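Local coordinates for protein pyrrolysyl-tRNA synthetase (Desulfitobacterium hafniense, PDB 3DSQ) that probably attaches pyrrolysine to its cognate tRNA at the expense of ATP, as a homodimeric class II aminoacyl-tRNA synthetase, at residues 225-230 with 259-263; 76-80 with 198-202; 231-237 with 249-255; 68-72 with 279-283; 127-131 with 154-160. All coordinates share one frame; numbering follows the deposited sequence.

In the fold
Four of the contacts meet in the catalytic core of class II architecture, a mixed sheet flanked by helices; contact 4 ties the core to the long helix 39-68. Contacts 1 and 3 share strand 228-236: contact 3 pairs it with strand 250-256, and contact 1 packs its start on the following helix 257-265, their centres about 18 Å apart. Contact 2 joins helices 72-85 and 187-201 beneath the sheet and touches contact 3 through Phe-255. Contact 5, on strand 150-159, closes along the chain before contacts 1 and 3 open. Contact 4 joins the segments farthest apart in sequence of the five, and like contact 5 it touches the second subunit, so both lie by the dimer interface.

Contact 1 (225-230 with 259-263); sequences KGDLEL and RLLMI
Arg-259 of helix 257-265 reaches the start of strand 228-236 and lays its guanidinium against Glu-229. With CG anti to the backbone N (chi1 -179°) and the chain stretched out to NE, the group arrives with Glu-229 O over one of its faces. Arg-259 NE is 2.8 Å from Glu-229 O, yet the angle is too poor for a hydrogen bond. Glu-229 OE1 forms a salt bridge with Arg-259 NH1 at 3.6 Å, but lies well out of the guanidinium plane; carboxylate and guanidinium are turned 61° apart.

The apolar part centres on Ile-263. Ile-263 CD1 presses on Leu-230 CD1 at 3.4 Å, a tight approach, while Ile-263 CG2 touches Leu-228 CD1 at 4.1 Å and Lys-225 CD at 4.0 Å. Leu-260 crosses Leu-230 at about a right angle, Leu-260 CD2 meeting Leu-230 CG at 3.7 Å. A type II' turn brings Lys-225 and Leu-228 to the same isoleucine.

Arg-259 lies in what is, by sequence and topology, the class II motif 3 strand and helix, about 6 Å from the bound sodium ion. Arg-259 NH2 also faces another donor, Glu-229 N, at 3.1 Å; charge attraction and packing, rather than a directed N-H bond, probably keep the guanidinium there.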
# COMPACT_ATOMS: atom_id res chain seq x y z
N LYS B 225 11.06 19.83 -12.31
CA LYS B 225 12.33 19.63 -12.99
C LYS B 225 11.98 20.04 -14.41
O LYS B 225 11.26 19.32 -15.11
CB LYS B 225 12.75 18.16 -12.94
CG LYS B 225 14.14 17.89 -13.51
CD LYS B 225 14.48 16.41 -13.45
CE LYS B 225 15.83 16.11 -14.09
NZ LYS B 225 16.17 14.66 -14.03
N GLY B 226 12.47 21.20 -14.83
CA GLY B 226 12.15 21.67 -16.16
C GLY B 226 10.64 21.87 -16.21
O GLY B 226 10.07 22.47 -15.31
N ASP B 227 10.00 21.37 -17.26
CA ASP B 227 8.55 21.49 -17.41
C ASP B 227 7.88 20.26 -16.78
O ASP B 227 6.78 19.87 -17.16
CB ASP B 227 8.19 21.58 -18.91
CG ASP B 227 6.72 21.88 -19.15
OD1 ASP B 227 5.87 20.98 -18.92
OD2 ASP B 227 6.40 23.01 -19.58
N LEU B 228 8.55 19.66 -15.81
CA LEU B 228 8.02 18.47 -15.16
C LEU B 228 7.67 18.70 -13.70
O LEU B 228 8.54 19.01 -12.89
CB LEU B 228 9.03 17.33 -15.28
CG LEU B 228 9.44 16.92 -16.69
CD1 LEU B 228 10.55 15.87 -16.63
CD2 LEU B 228 8.23 16.38 -17.43
N GLU B 229 6.40 18.52 -13.36
CA GLU B 229 5.95 18.69 -11.98
C GLU B 229 6.27 17.44 -11.18
O GLU B 229 5.91 16.33 -11.57
CB GLU B 229 4.45 18.94 -11.91
CG GLU B 229 3.95 19.09 -10.47
CD GLU B 229 2.45 19.27 -10.37
OE1 GLU B 229 1.71 18.39 -10.87
OE2 GLU B 229 2.00 20.28 -9.80
N LEU B 230 6.94 17.63 -10.05
CA LEU B 230 7.31 16.51 -9.19
C LEU B 230 6.48 16.50 -7.90
O LEU B 230 6.39 15.48 -7.23
CB LEU B 230 8.80 16.58 -8.85
CG LEU B 230 9.76 15.98 -9.88
CD1 LEU B 230 9.38 16.43 -11.29
CD2 LEU B 230 11.18 16.39 -9.54
N ARG B 259 5.32 8.78 -10.63
CA ARG B 259 5.73 9.87 -11.50
C ARG B 259 7.16 10.31 -11.16
O ARG B 259 7.94 10.62 -12.05
CB ARG B 259 4.77 11.05 -11.36
CG ARG B 259 5.13 12.21 -12.26
CD ARG B 259 4.06 13.29 -12.28
NE ARG B 259 4.50 14.43 -13.09
CZ ARG B 259 3.74 15.48 -13.38
NH1 ARG B 259 2.49 15.55 -12.93
NH2 ARG B 259 4.23 16.46 -14.13
N LEU B 260 7.49 10.33 -9.88
CA LEU B 260 8.84 10.69 -9.46
C LEU B 260 9.80 9.69 -10.07
O LEU B 260 10.79 10.06 -10.69
CB LEU B 260 8.99 10.64 -7.93
CG LEU B 260 8.69 11.85 -7.04
CD1 LEU B 260 9.31 11.58 -5.67
CD2 LEU B 260 9.29 13.12 -7.61
N LEU B 261 9.49 8.40 -9.89
CA LEU B 261 10.33 7.34 -10.43
C LEU B 261 10.51 7.42 -11.93
O LEU B 261 11.62 7.23 -12.44
CB LEU B 261 9.76 5.96 -10.07
CG LEU B 261 9.98 5.55 -8.61
CD1 LEU B 261 9.26 4.26 -8.34
CD2 LEU B 261 11.48 5.41 -8.31
N MET B 262 9.43 7.70 -12.65
CA MET B 262 9.51 7.80 -14.10
C MET B 262 10.47 8.91 -14.52
O MET B 262 11.26 8.77 -15.46
CB MET B 262 8.13 8.07 -14.70
CG MET B 262 8.17 8.52 -16.15
SD MET B 262 6.51 8.70 -16.86
CE MET B 262 5.95 10.16 -16.00
N ILE B 263 10.39 10.03 -13.80
CA ILE B 263 11.22 11.19 -14.07
C ILE B 263 12.69 10.95 -13.69
O ILE B 263 13.59 11.29 -14.45
CB ILE B 263 10.63 12.42 -13.34
CG1 ILE B 263 9.28 12.77 -13.99
CG2 ILE B 263 11.60 13.59 -13.39
CD1 ILE B 263 8.46 13.80 -13.23

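Contact 2 (76-80 with 198-202)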
# COMPACT_ATOMS: atom_id res chain seq x y z
N LEU B 76 11.87 2.90 -2.98
CA LEU B 76 11.67 4.33 -2.85
C LEU B 76 10.84 4.60 -1.60
O LEU B 76 11.16 5.50 -0.81
CB LEU B 76 10.93 4.86 -4.08
CG LEU B 76 11.10 6.31 -4.55
CD1 LEU B 76 9.76 6.84 -5.01
CD2 LEU B 76 11.67 7.18 -3.47
N GLU B 77 9.78 3.82 -1.42
CA GLU B 77 8.90 3.98 -0.27
C GLU B 77 9.62 3.86 1.07
O GLU B 77 9.41 4.68 1.97
CB GLU B 77 7.76 2.95 -0.32
CG GLU B 77 6.59 3.39 -1.19
CD GLU B 77 5.41 2.44 -1.10
OE1 GLU B 77 5.25 1.79 -0.04
OE2 GLU B 77 4.63 2.36 -2.07
N GLU B 78 10.48 2.86 1.21
CA GLU B 78 11.20 2.71 2.47
C GLU B 78 12.21 3.85 2.62
O GLU B 78 12.39 4.37 3.72
CB GLU B 78 11.93 1.36 2.52
CG GLU B 78 12.52 1.07 3.90
CD GLU B 78 13.46 -0.12 3.90
OE1 GLU B 78 12.99 -1.25 3.66
OE2 GLU B 78 14.66 0.08 4.15
N LYS B 79 12.84 4.21 1.52
CA LYS B 79 13.83 5.28 1.47
C LYS B 79 13.27 6.62 1.94
O LYS B 79 13.90 7.33 2.73
CB LYS B 79 14.35 5.43 0.03
CG LYS B 79 15.33 6.59 -0.21
CD LYS B 79 16.70 6.36 0.43
CE LYS B 79 17.62 7.55 0.19
NZ LYS B 79 18.97 7.39 0.79
N LEU B 80 12.09 6.97 1.44
CA LEU B 80 11.46 8.23 1.81
C LEU B 80 10.99 8.23 3.26
O LEU B 80 11.13 9.23 3.95
CB LEU B 80 10.28 8.52 0.87
CG LEU B 80 10.57 8.67 -0.62
CD1 LEU B 80 9.27 8.95 -1.38
CD2 LEU B 80 11.56 9.80 -0.84
N VAL B 198 12.87 15.21 0.76
CA VAL B 198 12.27 14.20 -0.08
C VAL B 198 13.03 13.95 -1.38
O VAL B 198 13.40 12.81 -1.69
CB VAL B 198 10.81 14.57 -0.43
CG1 VAL B 198 10.23 13.58 -1.43
CG2 VAL B 198 9.97 14.58 0.85
N LEU B 199 13.27 15.01 -2.13
CA LEU B 199 13.98 14.88 -3.40
C LEU B 199 15.39 14.34 -3.20
O LEU B 199 15.91 13.64 -4.07
CB LEU B 199 14.00 16.23 -4.12
CG LEU B 199 12.59 16.69 -4.50
CD1 LEU B 199 12.64 18.10 -5.04
CD2 LEU B 199 11.99 15.74 -5.52
N GLU B 200 16.01 14.64 -2.07
CA GLU B 200 17.35 14.14 -1.81
C GLU B 200 17.28 12.64 -1.55
O GLU B 200 18.09 11.86 -2.06
CB GLU B 200 17.98 14.84 -0.61
CG GLU B 200 19.38 14.33 -0.29
CD GLU B 200 20.35 14.48 -1.47
OE1 GLU B 200 21.42 13.83 -1.45
OE2 GLU B 200 20.05 15.24 -2.41
N ALA B 201 16.30 12.23 -0.75
CA ALA B 201 16.13 10.82 -0.45
C ALA B 201 15.73 10.07 -1.72
O ALA B 201 16.04 8.88 -1.86
CB ALA B 201 15.08 10.63 0.63
N ALA B 202 15.06 10.75 -2.64
CA ALA B 202 14.61 10.14 -3.89
C ALA B 202 15.67 10.15 -5.00
O ALA B 202 15.38 9.81 -6.15
CB ALA B 202 13.35 10.83 -4.39
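Val-198 O, in the last turn of helix 187-201, accepts the helical hydrogen bond of Ala-202 N at 2.8 Å, and Leu-80 CD2 from helix 72-85 packs against the same oxygen at 3.6 Å. No hydrogen bond runs between the two segments, so the join is mainly one of methyl groups.

Leu-80 does most of the work. Its CG lies anti to the carbonyl carbon (chi1 -61°), and the CD2 branch reaches across to the end of the other helix. Leu-80 CD2 alone meets Ala-201 CB at 3.9 Å, Val-198 CG1 at 4.1 Å and Ala-202 CB at 4.1 Å. One turn earlier, Leu-76 CD2 touches Ala-202 CB at 4.1 Å; the alanine methyl is thus shared by two leucines. The small side chains of Ala-201 and Ala-202 let the backbones come close, with Leu-80 CA and Ala-201 CA 5.8 Å apart.

At the exposed margin Lys-79 bends at chi2 (71°) and draws its aliphatic chain over the carbonyl of Ala-201. The carbon-oxygen approaches there are so short that the exact path of the chain is doubtful.

Both helices rest on the central sheet: Leu-80 and Val-198 touch Leu-175 of strand 171-180, and Val-198 also touches Phe-255. Ala-202 O beyond the helix end is bonded by Arg-264. Helix 72-85 probably corresponds to the motif 1 helix, and its packing beside another helix against the mostly antiparallel sheet is characteristic of the class II synthetase core.

Contact 3 (231-237 with 249-255); sequences ASGAMGP and PWVGLGF
Ala-234 N donates to Gly-252 O at 2.8 Å, and Gly-236 N to Trp-250 O at 2.8 Å. The strands are antiparallel, with Ser-232/Gly-254 and Ala-234/Gly-252 as hydrogen-bonded pairs and Gly-233/Leu-253 a non-hydrogen-bonded one. Gly-254 N reaches Ser-232 O at 3.0 Å from above the carbonyl plane; Ser-232 N lies in the plane of the Gly-254 carbonyl that it bonds. The return bond from Gly-252 N to Ala-234 O is weak.

Packing lies on both faces of the sheet. On that of Ala-231 and Phe-255, Ala-231 CB stands over the Phe-255 ring in a CH-pi contact, 3.5 Å from the centroid. Leu-253 CD1 curls to Gly-233 CA at 3.4 Å, a tight fit made possible by the glycine. On the other face the Trp-250 ring, thrown back over its neighbour strand by CG standing between backbone N and carbonyl carbon (chi1 59°), lies on Gly-236: Gly-236 CA is 3.5 Å from the centroid of the five-membered ring. Ala-234 CB touches Trp-250 CH2 at 3.8 Å, and Asp-241 takes the indole N-H.

Strand 250-256, with Gly-252 and Gly-254 and helix 257-265 directly after it, has the strand-then-helix form of class II motif 3.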
# COMPACT_ATOMS: atom_id res chain seq x y z
N ALA B 231 5.89 17.65 -7.57
CA ALA B 231 5.10 17.75 -6.34
C ALA B 231 4.40 19.08 -6.19
O ALA B 231 4.81 20.09 -6.76
CB ALA B 231 6.00 17.51 -5.13
N SER B 232 3.32 19.07 -5.41
CA SER B 232 2.55 20.28 -5.15
C SER B 232 2.34 20.46 -3.65
O SER B 232 1.87 19.56 -2.97
CB SER B 232 1.20 20.20 -5.86
OG SER B 232 1.38 20.13 -7.26
N GLY B 233 2.70 21.64 -3.15
CA GLY B 233 2.55 21.93 -1.74
C GLY B 233 1.51 23.01 -1.51
O GLY B 233 1.32 23.87 -2.37
N ALA B 234 0.82 22.95 -0.38
CA ALA B 234 -0.20 23.94 -0.05
C ALA B 234 0.17 24.61 1.27
O ALA B 234 1.14 24.22 1.92
CB ALA B 234 -1.58 23.28 0.03
N MET B 235 -0.62 25.59 1.68
CA MET B 235 -0.31 26.36 2.88
C MET B 235 -1.55 26.81 3.67
O MET B 235 -2.57 27.15 3.09
CB MET B 235 0.49 27.58 2.43
CG MET B 235 1.16 28.41 3.49
SD MET B 235 2.03 29.77 2.67
CE MET B 235 3.49 28.92 2.05
N GLY B 236 -1.43 26.80 4.99
CA GLY B 236 -2.53 27.25 5.84
C GLY B 236 -2.10 28.48 6.64
O GLY B 236 -0.91 28.70 6.83
N PRO B 237 -3.05 29.30 7.13
CA PRO B 237 -4.51 29.18 7.00
C PRO B 237 -4.98 29.09 5.56
O PRO B 237 -4.57 29.87 4.71
CB PRO B 237 -5.02 30.43 7.70
CG PRO B 237 -3.96 30.69 8.74
CD PRO B 237 -2.70 30.48 7.94
N PRO B 249 -1.40 27.63 11.53
CA PRO B 249 -0.75 27.69 10.22
C PRO B 249 -0.21 26.29 9.95
O PRO B 249 0.02 25.53 10.88
CB PRO B 249 0.38 28.69 10.44
CG PRO B 249 -0.17 29.59 11.49
CD PRO B 249 -0.80 28.61 12.45
N TRP B 250 -0.01 25.95 8.68
CA TRP B 250 0.52 24.63 8.34
C TRP B 250 1.06 24.59 6.92
O TRP B 250 0.82 25.49 6.12
CB TRP B 250 -0.56 23.55 8.48
CG TRP B 250 -1.78 23.78 7.61
CD1 TRP B 250 -2.97 24.34 7.99
CD2 TRP B 250 -1.92 23.47 6.21
NE1 TRP B 250 -3.84 24.39 6.93
CE2 TRP B 250 -3.22 23.87 5.82
CE3 TRP B 250 -1.07 22.89 5.26
CZ2 TRP B 250 -3.70 23.71 4.51
CZ3 TRP B 250 -1.55 22.73 3.95
CH2 TRP B 250 -2.85 23.14 3.60
N VAL B 251 1.81 23.54 6.63
CA VAL B 251 2.35 23.34 5.29
C VAL B 251 2.22 21.87 4.98
O VAL B 251 2.30 21.02 5.86
CB VAL B 251 3.84 23.75 5.18
CG1 VAL B 251 3.97 25.26 5.38
CG2 VAL B 251 4.68 22.98 6.20
N GLY B 252 2.00 21.57 3.70
CA GLY B 252 1.87 20.20 3.28
C GLY B 252 2.38 20.08 1.86
O GLY B 252 2.14 20.96 1.03
N LEU B 253 3.07 18.99 1.57
CA LEU B 253 3.62 18.77 0.25
C LEU B 253 3.25 17.36 -0.17
O LEU B 253 3.40 16.42 0.61
CB LEU B 253 5.14 18.94 0.29
CG LEU B 253 5.94 19.04 -1.01
CD1 LEU B 253 5.49 20.24 -1.82
CD2 LEU B 253 7.43 19.17 -0.67
N GLY B 254 2.75 17.22 -1.39
CA GLY B 254 2.38 15.90 -1.89
C GLY B 254 3.11 15.48 -3.15
O GLY B 254 3.25 16.27 -4.08
N PHE B 255 3.55 14.23 -3.19
CA PHE B 255 4.27 13.69 -4.34
C PHE B 255 3.61 12.44 -4.93
O PHE B 255 3.00 11.65 -4.22
CB PHE B 255 5.71 13.28 -3.97
CG PHE B 255 6.55 14.37 -3.35
CD1 PHE B 255 6.23 14.90 -2.10
CD2 PHE B 255 7.72 14.79 -3.98
CE1 PHE B 255 7.06 15.84 -1.49
CE2 PHE B 255 8.56 15.73 -3.37
CZ PHE B 255 8.23 16.25 -2.12

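Contact 4 (68-72 with 279-283)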
# COMPACT_ATOMS: atom_id res chain seq x y z
N LYS B 68 18.48 -6.59 -5.26
CA LYS B 68 17.49 -5.81 -4.53
C LYS B 68 16.39 -6.58 -3.80
O LYS B 68 16.10 -6.28 -2.65
CB LYS B 68 16.86 -4.77 -5.47
CG LYS B 68 17.84 -3.74 -6.01
CD LYS B 68 17.11 -2.56 -6.65
CE LYS B 68 16.22 -2.99 -7.81
NZ LYS B 68 15.45 -1.83 -8.35
N HIS B 69 15.79 -7.56 -4.46
CA HIS B 69 14.71 -8.33 -3.85
C HIS B 69 13.42 -7.51 -3.73
O HIS B 69 12.44 -7.96 -3.13
CB HIS B 69 15.12 -8.84 -2.47
CG HIS B 69 16.23 -9.84 -2.51
ND1 HIS B 69 16.11 -11.06 -3.15
CD2 HIS B 69 17.49 -9.81 -2.02
CE1 HIS B 69 17.24 -11.73 -3.04
NE2 HIS B 69 18.10 -10.99 -2.36
N ARG B 70 13.42 -6.31 -4.31
CA ARG B 70 12.24 -5.45 -4.30
C ARG B 70 12.31 -4.39 -5.38
O ARG B 70 13.38 -3.85 -5.67
CB ARG B 70 12.07 -4.77 -2.94
CG ARG B 70 13.15 -3.78 -2.61
CD ARG B 70 13.05 -3.37 -1.16
NE ARG B 70 14.08 -2.40 -0.79
CZ ARG B 70 14.20 -1.90 0.44
NH1 ARG B 70 13.36 -2.28 1.39
NH2 ARG B 70 15.14 -1.00 0.70
N PRO B 71 11.16 -4.08 -6.00
CA PRO B 71 11.08 -3.09 -7.07
C PRO B 71 11.27 -1.66 -6.56
O PRO B 71 11.14 -1.40 -5.36
CB PRO B 71 9.69 -3.33 -7.65
CG PRO B 71 8.90 -3.74 -6.45
CD PRO B 71 9.84 -4.71 -5.76
N ALA B 72 11.57 -0.77 -7.49
CA ALA B 72 11.81 0.65 -7.22
C ALA B 72 10.79 1.35 -6.35
O ALA B 72 11.15 2.11 -5.45
CB ALA B 72 11.96 1.40 -8.54
N TYR B 279 4.18 -5.19 -15.61
CA TYR B 279 5.56 -4.74 -15.47
C TYR B 279 6.04 -5.14 -14.09
O TYR B 279 5.25 -5.54 -13.24
CB TYR B 279 5.69 -3.22 -15.57
CG TYR B 279 5.27 -2.59 -16.88
CD1 TYR B 279 3.93 -2.39 -17.19
CD2 TYR B 279 6.24 -2.11 -17.77
CE1 TYR B 279 3.55 -1.71 -18.34
CE2 TYR B 279 5.87 -1.43 -18.92
CZ TYR B 279 4.52 -1.23 -19.20
OH TYR B 279 4.16 -0.48 -20.29
N LEU B 280 7.35 -5.02 -13.87
CA LEU B 280 7.94 -5.33 -12.58
C LEU B 280 9.25 -4.56 -12.54
O LEU B 280 10.10 -4.74 -13.40
CB LEU B 280 8.23 -6.83 -12.44
CG LEU B 280 8.30 -7.47 -11.04
CD1 LEU B 280 9.29 -8.62 -11.10
CD2 LEU B 280 8.70 -6.48 -9.97
N ASP B 281 9.39 -3.69 -11.54
CA ASP B 281 10.61 -2.90 -11.36
C ASP B 281 11.04 -2.20 -12.66
O ASP B 281 12.22 -2.18 -13.02
CB ASP B 281 11.72 -3.82 -10.82
CG ASP B 281 12.93 -3.05 -10.30
OD1 ASP B 281 12.80 -1.89 -9.87
OD2 ASP B 281 14.03 -3.63 -10.30
N GLY B 282 10.06 -1.64 -13.36
CA GLY B 282 10.31 -0.92 -14.59
C GLY B 282 10.44 -1.77 -15.85
O GLY B 282 10.63 -1.22 -16.92
N VAL B 283 10.32 -3.09 -15.73
CA VAL B 283 10.47 -3.97 -16.89
C VAL B 283 9.17 -4.66 -17.33
O VAL B 283 8.51 -5.28 -16.52
CB VAL B 283 11.53 -5.07 -16.61
CG1 VAL B 283 11.77 -5.89 -17.85
CG2 VAL B 283 12.84 -4.43 -16.13
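Asp-281, at a tight beta-hairpin turn, sends its carboxylate to Lys-68 and to the start of helix 72-85 in the class II core. The turn is of type I', from Leu-280 to Val-283, and joins the short strands 279-280 and 283-284. A chi1 of -167° swings the Asp-281 carboxylate away from its own backbone N and forward from the hairpin, while the side chain of Lys-68 comes from the opposite direction, off the end of helix 39-68.

The two meet as a salt bridge in which the ammonium sits astride both oxygens. Lys-68 NZ is 3.0 Å from Asp-281 OD2 and 3.1 Å from Asp-281 OD1, on the syn side of each and not far from the carboxylate plane. A bend at chi3 of the lysine (-59°) brings NZ to the carboxylate.

A second donor comes from another direction. Ala-72 N, at the first residue of helix 72-85, bonds to Asp-281 OD1 at 2.9 Å from above the carboxylate, 44° out of its plane. OD1 is therefore gripped by two donors. The lysine charge and the helix start would probably favour the ionised carboxylate in this buried place.

Three parts of the fold are tied here: the long helix, the hairpin and the core helix. The second subunit lies against the same region, with its Gln-91 on Pro-71 and its Leu-142 on Leu-280. Pro-71 packs on the face of the carboxylate from which Ala-72 N comes, with Pro-71 CB 3.8 Å from Asp-281 CB and 4.0 Å from Leu-280 CD2.

Contact 5 (127-131 with 154-160); sequences LRPML and EIGTCYR
Arg-128 grips Thr-157 of strand 150-159, probably the first strand of the antiparallel pair of class II motif 2, and forms the tight end of the contact. A chi1 of 69° lodges its CG between backbone N and carbonyl carbon, and the chain, extended to NE, carries the guanidinium along the strand. Arg-128 NE and NH2 hold Thr-157 O side-on, at 2.7 Å and 3.1 Å, with that oxygen in the guanidinium plane. Arg-128 NH1 makes a salt bridge to Glu-154 OE1 at 3.2 Å, from above a carboxylate turned 82° from the guanidinium; Thr-94 bonds Glu-154 OE2. Leu-131 CD2 lies over the centre of one guanidinium face and water 2 accepts from Arg-128 NH2, so the group's rotation is probably fixed.

Tyr-159 N bonds Arg-128 O at 2.9 Å, and Leu-127 CD1 sits over the Tyr-159 ring, 3.8 Å from its centroid. The Tyr-159 hydroxyl bonds Thr-96 of the second subunit, so this end reaches the dimer interface.

The partly exposed side is looser: the Arg-160 guanidinium lies flat against Pro-129 CB, and Met-130 CB stays 4.4 Å from Arg-160 NH2. Separately, water 1 donates to Leu-127 O and, at 2.8 Å, to Tyr-159 O.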
# COMPACT_ATOMS: atom_id res chain seq x y z
N LEU B 127 -13.27 5.44 -2.90
CA LEU B 127 -11.85 5.26 -2.69
C LEU B 127 -11.22 6.64 -2.64
O LEU B 127 -11.49 7.49 -3.49
CB LEU B 127 -11.23 4.44 -3.84
CG LEU B 127 -11.66 2.97 -3.89
CD1 LEU B 127 -11.02 2.26 -5.07
CD2 LEU B 127 -11.25 2.31 -2.58
N ARG B 128 -10.38 6.87 -1.64
CA ARG B 128 -9.73 8.16 -1.49
C ARG B 128 -8.97 8.58 -2.74
O ARG B 128 -8.22 7.79 -3.31
CB ARG B 128 -8.75 8.14 -0.29
CG ARG B 128 -7.51 7.27 -0.49
CD ARG B 128 -6.68 7.20 0.79
NE ARG B 128 -5.47 6.40 0.62
CZ ARG B 128 -4.72 5.95 1.63
NH1 ARG B 128 -5.07 6.22 2.89
NH2 ARG B 128 -3.62 5.26 1.37
N PRO B 129 -9.19 9.82 -3.21
CA PRO B 129 -8.50 10.33 -4.40
C PRO B 129 -7.22 11.02 -3.95
O PRO B 129 -6.34 11.29 -4.75
CB PRO B 129 -9.50 11.32 -4.97
CG PRO B 129 -10.09 11.91 -3.75
CD PRO B 129 -10.32 10.69 -2.86
N MET B 130 -7.13 11.32 -2.65
CA MET B 130 -5.96 11.97 -2.09
C MET B 130 -5.89 11.66 -0.60
O MET B 130 -6.83 11.12 -0.04
CB MET B 130 -6.00 13.49 -2.32
CG MET B 130 -6.88 14.27 -1.36
SD MET B 130 -8.63 14.28 -1.80
CE MET B 130 -8.73 15.86 -2.64
N LEU B 131 -4.77 12.00 0.02
CA LEU B 131 -4.56 11.72 1.44
C LEU B 131 -5.01 12.84 2.37
O LEU B 131 -5.20 12.61 3.56
CB LEU B 131 -3.07 11.43 1.69
CG LEU B 131 -2.46 10.23 0.97
CD1 LEU B 131 -0.96 10.19 1.24
CD2 LEU B 131 -3.14 8.93 1.44
N GLU B 154 2.04 10.41 5.29
CA GLU B 154 1.55 9.10 4.89
C GLU B 154 1.96 8.84 3.45
O GLU B 154 2.01 9.75 2.63
CB GLU B 154 0.01 8.99 5.03
CG GLU B 154 -0.53 7.58 4.64
CD GLU B 154 -2.02 7.35 4.98
OE1 GLU B 154 -2.51 6.22 4.75
OE2 GLU B 154 -2.69 8.28 5.47
N ILE B 155 2.28 7.59 3.17
CA ILE B 155 2.66 7.16 1.83
C ILE B 155 1.62 6.10 1.54
O ILE B 155 1.53 5.11 2.25
CB ILE B 155 4.04 6.48 1.82
CG1 ILE B 155 5.14 7.48 2.22
CG2 ILE B 155 4.31 5.90 0.44
CD1 ILE B 155 6.56 6.89 2.20
N GLY B 156 0.80 6.29 0.51
CA GLY B 156 -0.20 5.28 0.25
C GLY B 156 -1.01 5.43 -1.01
O GLY B 156 -1.11 6.50 -1.61
N THR B 157 -1.63 4.33 -1.39
CA THR B 157 -2.42 4.26 -2.60
C THR B 157 -3.62 5.19 -2.60
O THR B 157 -4.35 5.27 -1.62
CB THR B 157 -2.90 2.81 -2.83
OG1 THR B 157 -1.77 1.93 -2.76
CG2 THR B 157 -3.58 2.67 -4.20
N CYS B 158 -3.77 5.91 -3.70
CA CYS B 158 -4.88 6.82 -3.94
C CYS B 158 -5.42 6.41 -5.30
O CYS B 158 -4.73 5.74 -6.07
CB CYS B 158 -4.42 8.28 -3.93
SG CYS B 158 -4.08 8.90 -2.25
N TYR B 159 -6.66 6.79 -5.58
CA TYR B 159 -7.31 6.39 -6.81
C TYR B 159 -8.11 7.51 -7.48
O TYR B 159 -8.82 8.26 -6.82
CB TYR B 159 -8.29 5.25 -6.53
CG TYR B 159 -7.74 4.09 -5.72
CD1 TYR B 159 -7.49 4.22 -4.35
CD2 TYR B 159 -7.52 2.86 -6.33
CE1 TYR B 159 -7.04 3.13 -3.61
CE2 TYR B 159 -7.07 1.77 -5.59
CZ TYR B 159 -6.83 1.90 -4.24
OH TYR B 159 -6.45 0.80 -3.51
N ARG B 160 -8.00 7.58 -8.80
CA ARG B 160 -8.72 8.57 -9.59
C ARG B 160 -9.12 7.94 -10.91
O ARG B 160 -8.32 7.23 -11.53
CB ARG B 160 -7.85 9.80 -9.85
CG ARG B 160 -7.64 10.69 -8.64
CD ARG B 160 -6.63 11.80 -8.95
NE ARG B 160 -6.46 12.73 -7.83
CZ ARG B 160 -7.33 13.66 -7.48
NH1 ARG B 160 -8.46 13.81 -8.17
NH2 ARG B 160 -7.08 14.46 -6.45
O HOH W 1 -11.36 7.32 -6.19
O HOH W 2 -1.55 4.45 3.19